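Long-range contact in protein-glutamine gamma-glutamyltransferase 2 (Pagrus major, PDB 1G0D), which cross-links proteins in a calcium-dependent acyl transfer, probably joining peptide-bound glutamines to lysines or other primary amines: residues Leu475-Phe488 and Pro573-Pro585. Numbering follows the deposited sequence.
Sequences LSIKHAQPVFGTDF and PIMTVANIPLSTP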
loop_
_atom_site.group_PDB
_atom_site.type_symbol
_atom_site.label_atom_id
_atom_site.label_comp_id
_atom_site.label_asym_id
_atom_site.label_seq_id
_atom_site.Cartn_x
_atom_site.Cartn_y
_atom_site.Cartn_z
ATOM N N LEU A 475 -28.157 14.297 16.893
ATOM C CA LEU A 475 -26.951 14.239 17.714
ATOM C C LEU A 475 -25.711 14.401 16.850
ATOM O O LEU A 475 -25.663 13.890 15.746
ATOM C CB LEU A 475 -26.918 12.885 18.450
ATOM C CG LEU A 475 -26.221 12.682 19.803
ATOM C CD1 LEU A 475 -26.438 13.841 20.753
ATOM C CD2 LEU A 475 -26.742 11.402 20.409
ATOM N N SER A 476 -24.710 15.114 17.356
ATOM C CA SER A 476 -23.475 15.329 16.612
ATOM C C SER A 476 -22.339 15.682 17.560
ATOM O O SER A 476 -22.589 16.313 18.573
ATOM C CB SER A 476 -23.671 16.459 15.596
ATOM O OG SER A 476 -23.667 17.739 16.217
ATOM N N ILE A 477 -21.111 15.267 17.240
ATOM C CA ILE A 477 -19.926 15.547 18.064
ATOM C C ILE A 477 -19.015 16.457 17.277
ATOM O O ILE A 477 -18.883 16.281 16.071
ATOM C CB ILE A 477 -19.155 14.243 18.417
ATOM C CG1 ILE A 477 -20.051 13.338 19.252
ATOM C CG2 ILE A 477 -17.915 14.544 19.216
ATOM C CD1 ILE A 477 -19.731 11.897 19.102
ATOM N N LYS A 478 -18.379 17.418 17.939
ATOM C CA LYS A 478 -17.516 18.349 17.221
ATOM C C LYS A 478 -16.260 18.697 17.967
ATOM O O LYS A 478 -16.251 18.721 19.178
ATOM C CB LYS A 478 -18.271 19.636 16.918
ATOM C CG LYS A 478 -19.654 19.735 17.550
ATOM C CD LYS A 478 -20.593 20.586 16.700
ATOM C CE LYS A 478 -21.759 21.116 17.539
ATOM N NZ LYS A 478 -22.682 21.987 16.741
ATOM N N HIS A 479 -15.188 18.979 17.246
ATOM C CA HIS A 479 -13.948 19.318 17.905
ATOM C C HIS A 479 -13.069 20.231 17.064
ATOM O O HIS A 479 -13.194 20.253 15.838
ATOM C CB HIS A 479 -13.189 18.039 18.266
ATOM C CG HIS A 479 -12.604 17.308 17.090
ATOM N ND1 HIS A 479 -12.878 15.982 16.831
ATOM C CD2 HIS A 479 -11.707 17.691 16.148
ATOM C CE1 HIS A 479 -12.180 15.581 15.786
ATOM N NE2 HIS A 479 -11.461 16.600 15.353
ATOM N N ALA A 480 -12.164 20.957 17.726
ATOM C CA ALA A 480 -11.241 21.893 17.056
ATOM C C ALA A 480 -9.902 21.292 16.626
ATOM O O ALA A 480 -8.907 22.019 16.563
ATOM C CB ALA A 480 -10.959 23.091 17.966
ATOM N N GLN A 481 -9.879 19.991 16.333
ATOM C CA GLN A 481 -8.657 19.280 15.938
ATOM C C GLN A 481 -7.536 19.550 16.922
ATOM O O GLN A 481 -6.599 20.276 16.609
ATOM C CB GLN A 481 -8.207 19.712 14.554
ATOM C CG GLN A 481 -9.190 19.376 13.484
ATOM C CD GLN A 481 -8.971 20.208 12.252
ATOM O OE1 GLN A 481 -9.584 21.273 12.088
ATOM N NE2 GLN A 481 -8.085 19.736 11.370
ATOM N N PRO A 482 -7.596 18.929 18.114
ATOM C CA PRO A 482 -6.584 19.109 19.166
ATOM C C PRO A 482 -5.210 18.610 18.838
ATOM O O PRO A 482 -5.060 17.679 18.041
ATOM C CB PRO A 482 -7.149 18.318 20.327
ATOM C CG PRO A 482 -7.940 17.240 19.651
ATOM C CD PRO A 482 -8.628 17.963 18.534
ATOM N N VAL A 483 -4.208 19.219 19.470
ATOM C CA VAL A 483 -2.836 18.788 19.298
ATOM C C VAL A 483 -2.428 17.910 20.475
ATOM O O VAL A 483 -2.691 18.261 21.605
ATOM C CB VAL A 483 -1.893 19.975 19.283
ATOM C CG1 VAL A 483 -0.431 19.484 19.133
ATOM C CG2 VAL A 483 -2.290 20.907 18.170
ATOM N N PHE A 484 -1.798 16.774 20.224
ATOM C CA PHE A 484 -1.362 15.915 21.315
ATOM C C PHE A 484 -0.564 16.758 22.297
ATOM O O PHE A 484 0.292 17.553 21.881
ATOM C CB PHE A 484 -0.471 14.789 20.805
ATOM C CG PHE A 484 -0.031 13.850 21.877
ATOM C CD1 PHE A 484 -0.973 13.158 22.627
ATOM C CD2 PHE A 484 1.322 13.667 22.161
ATOM C CE1 PHE A 484 -0.572 12.287 23.648
ATOM C CE2 PHE A 484 1.733 12.798 23.182
ATOM C CZ PHE A 484 0.780 12.109 23.927
ATOM N N GLY A 485 -0.847 16.564 23.589
ATOM C CA GLY A 485 -0.193 17.309 24.652
ATOM C C GLY A 485 -1.163 18.265 25.349
ATOM O O GLY A 485 -0.930 18.668 26.485
ATOM N N THR A 486 -2.269 18.610 24.695
ATOM C CA THR A 486 -3.217 19.554 25.275
ATOM C C THR A 486 -4.551 19.006 25.811
ATOM O O THR A 486 -5.008 17.921 25.416
ATOM C CB THR A 486 -3.527 20.702 24.248
ATOM O OG1 THR A 486 -4.489 20.257 23.292
ATOM C CG2 THR A 486 -2.272 21.114 23.489
ATOM N N ASP A 487 -5.161 19.754 26.736
ATOM C CA ASP A 487 -6.461 19.375 27.271
ATOM C C ASP A 487 -7.403 20.110 26.351
ATOM O O ASP A 487 -7.116 21.231 25.964
ATOM C CB ASP A 487 -6.715 19.925 28.668
ATOM C CG ASP A 487 -5.521 19.862 29.574
ATOM O OD1 ASP A 487 -4.777 18.853 29.578
ATOM O OD2 ASP A 487 -5.358 20.852 30.317
ATOM N N PHE A 488 -8.549 19.538 26.024
ATOM C CA PHE A 488 -9.439 20.246 25.109
ATOM C C PHE A 488 -10.884 19.916 25.345
ATOM O O PHE A 488 -11.209 19.016 26.092
ATOM C CB PHE A 488 -9.088 19.870 23.658
ATOM C CG PHE A 488 -9.065 18.370 23.411
ATOM C CD1 PHE A 488 -7.887 17.633 23.588
ATOM C CD2 PHE A 488 -10.230 17.690 23.049
ATOM C CE1 PHE A 488 -7.878 16.236 23.420
ATOM C CE2 PHE A 488 -10.222 16.303 22.884
ATOM C CZ PHE A 488 -9.049 15.577 23.069
ATOM N N PRO A 573 -33.379 4.835 20.681
ATOM C CA PRO A 573 -32.156 5.568 21.022
ATOM C C PRO A 573 -31.336 6.024 19.794
ATOM O O PRO A 573 -31.342 5.357 18.756
ATOM C CB PRO A 573 -31.390 4.593 21.920
ATOM C CG PRO A 573 -31.921 3.233 21.578
ATOM C CD PRO A 573 -33.334 3.419 21.091
ATOM N N ILE A 574 -30.636 7.157 19.928
ATOM C CA ILE A 574 -29.818 7.730 18.847
ATOM C C ILE A 574 -28.353 7.735 19.216
ATOM O O ILE A 574 -27.990 8.175 20.302
ATOM C CB ILE A 574 -30.172 9.212 18.560
ATOM C CG1 ILE A 574 -31.563 9.340 17.960
ATOM C CG2 ILE A 574 -29.213 9.793 17.557
ATOM C CD1 ILE A 574 -31.866 10.763 17.522
ATOM N N MET A 575 -27.500 7.300 18.292
ATOM C CA MET A 575 -26.062 7.266 18.553
ATOM C C MET A 575 -25.257 8.007 17.484
ATOM O O MET A 575 -25.726 8.223 16.365
ATOM C CB MET A 575 -25.568 5.812 18.639
ATOM C CG MET A 575 -24.385 5.580 19.604
ATOM S SD MET A 575 -23.367 4.127 19.174
ATOM C CE MET A 575 -24.321 3.475 17.735
ATOM N N THR A 576 -24.043 8.400 17.849
ATOM C CA THR A 576 -23.141 9.088 16.949
ATOM C C THR A 576 -21.749 8.910 17.496
ATOM O O THR A 576 -21.496 9.160 18.661
ATOM C CB THR A 576 -23.439 10.580 16.852
ATOM O OG1 THR A 576 -24.693 10.775 16.186
ATOM C CG2 THR A 576 -22.380 11.250 16.036
ATOM N N VAL A 577 -20.832 8.455 16.666
ATOM C CA VAL A 577 -19.483 8.272 17.147
ATOM C C VAL A 577 -18.522 9.170 16.403
ATOM O O VAL A 577 -18.777 9.535 15.278
ATOM C CB VAL A 577 -19.064 6.815 16.998
ATOM C CG1 VAL A 577 -17.619 6.632 17.451
ATOM C CG2 VAL A 577 -19.977 5.971 17.837
ATOM N N ALA A 578 -17.440 9.557 17.059
ATOM C CA ALA A 578 -16.439 10.408 16.447
ATOM C C ALA A 578 -15.082 9.927 16.901
ATOM O O ALA A 578 -14.915 9.563 18.059
ATOM C CB ALA A 578 -16.645 11.844 16.878
ATOM N N ASN A 579 -14.121 9.885 15.993
ATOM C CA ASN A 579 -12.777 9.475 16.372
ATOM C C ASN A 579 -11.930 10.687 16.244
ATOM O O ASN A 579 -11.859 11.280 15.169
ATOM C CB ASN A 579 -12.241 8.408 15.449
ATOM C CG ASN A 579 -12.777 7.065 15.787
ATOM O OD1 ASN A 579 -12.165 6.327 16.552
ATOM N ND2 ASN A 579 -13.935 6.733 15.230
ATOM N N ILE A 580 -11.289 11.064 17.341
ATOM C CA ILE A 580 -10.471 12.241 17.314
ATOM C C ILE A 580 -8.993 11.943 17.235
ATOM O O ILE A 580 -8.424 11.362 18.139
ATOM C CB ILE A 580 -10.729 13.108 18.543
ATOM C CG1 ILE A 580 -12.230 13.300 18.721
ATOM C CG2 ILE A 580 -10.065 14.467 18.379
ATOM C CD1 ILE A 580 -12.620 14.223 19.865
ATOM N N PRO A 581 -8.361 12.264 16.099
ATOM C CA PRO A 581 -6.927 12.029 15.986
ATOM C C PRO A 581 -6.170 13.294 16.508
ATOM O O PRO A 581 -6.246 14.382 15.920
ATOM C CB PRO A 581 -6.740 11.770 14.491
ATOM C CG PRO A 581 -7.963 12.311 13.826
ATOM C CD PRO A 581 -8.927 12.774 14.843
ATOM N N LEU A 582 -5.476 13.156 17.633
ATOM C CA LEU A 582 -4.745 14.280 18.208
ATOM C C LEU A 582 -3.436 14.425 17.416
ATOM O O LEU A 582 -2.686 13.453 17.283
ATOM C CB LEU A 582 -4.466 14.018 19.698
ATOM C CG LEU A 582 -5.496 14.314 20.802
ATOM C CD1 LEU A 582 -6.867 14.209 20.297
ATOM C CD2 LEU A 582 -5.347 13.329 21.901
ATOM N N SER A 583 -3.157 15.637 16.913
ATOM C CA SER A 583 -1.970 15.896 16.076
ATOM C C SER A 583 -0.599 15.950 16.717
ATOM O O SER A 583 -0.479 16.261 17.887
ATOM C CB SER A 583 -2.150 17.196 15.261
ATOM O OG SER A 583 -2.811 18.244 15.951
ATOM N N THR A 584 0.438 15.640 15.937
ATOM C CA THR A 584 1.818 15.722 16.415
ATOM C C THR A 584 2.424 16.907 15.654
ATOM O O THR A 584 1.931 17.290 14.590
ATOM C CB THR A 584 2.627 14.451 16.134
ATOM O OG1 THR A 584 2.317 13.966 14.826
ATOM C CG2 THR A 584 2.302 13.371 17.171
ATOM N N PRO A 585 3.492 17.513 16.184
ATOM C CA PRO A 585 4.014 18.646 15.416
ATOM C C PRO A 585 4.512 18.203 14.060
ATOM O O PRO A 585 4.867 17.039 13.891
ATOM C CB PRO A 585 5.131 19.208 16.298
ATOM C CG PRO A 585 5.522 18.077 17.225
ATOM C CD PRO A 585 4.283 17.232 17.397
#
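Three hydrogen bonds join Pro482-Phe484 to Ser583. Ser583 N donates to Pro482 O at 3.0 Å, and Phe484 N returns a bond to Ser583 O at 2.7 Å, making a single beta bridge between Val483 and Ser583. Pro482 O also takes the hydroxyl of Ser583, which comes in from above the carbonyl plane while the amide N lies in it, so one oxygen is gripped twice. The chain then reverses in a type II turn from Val483 to Thr486, where Val483 O accepts from both Thr486 N and Thr486 OG1.

His479 lays its ring against Ile580. CG2 of Ile580 sits over one face of the imidazole, 3.7 Å from the ring centroid, a CH-pi contact; CG1 reaches ND1. His479 CG stands between the backbone N and the carbonyl carbon (chi1 71°), which brings the ring over the isoleucine. With an alanine in place of His479, Ile580 CG2 would probably lose its aromatic cover and a gap would open between the strands.

Apolar packing fills in the rest. Leu582, Pro482 and Phe488 touch mutually: Leu582 CD1 meets Pro482 CG at 3.3 Å and, obliquely to the ring, Phe488 CZ at 3.8 Å, while Pro482 CB lies over one face of that ring. Toward the N-terminal ends of the strands, Ile477 CG2 meets Ala578 CB at 3.8 Å, and Leu475 CB lies 4.0 Å from Ile574 CG2, the side chains running alongside in opposite directions. Val490 of strand 488-496 touches both Ile477 and Ile580.

Strands 475-479 and 573-581 run nearly parallel (18°), the axes of these short segments 6.6 Å apart at closest, and meet through side chains instead of backbone bonds. Their two facing sheets form the first of the two C-terminal beta-barrel domains of transglutaminases, and both strands carry residues of the probable GTP site.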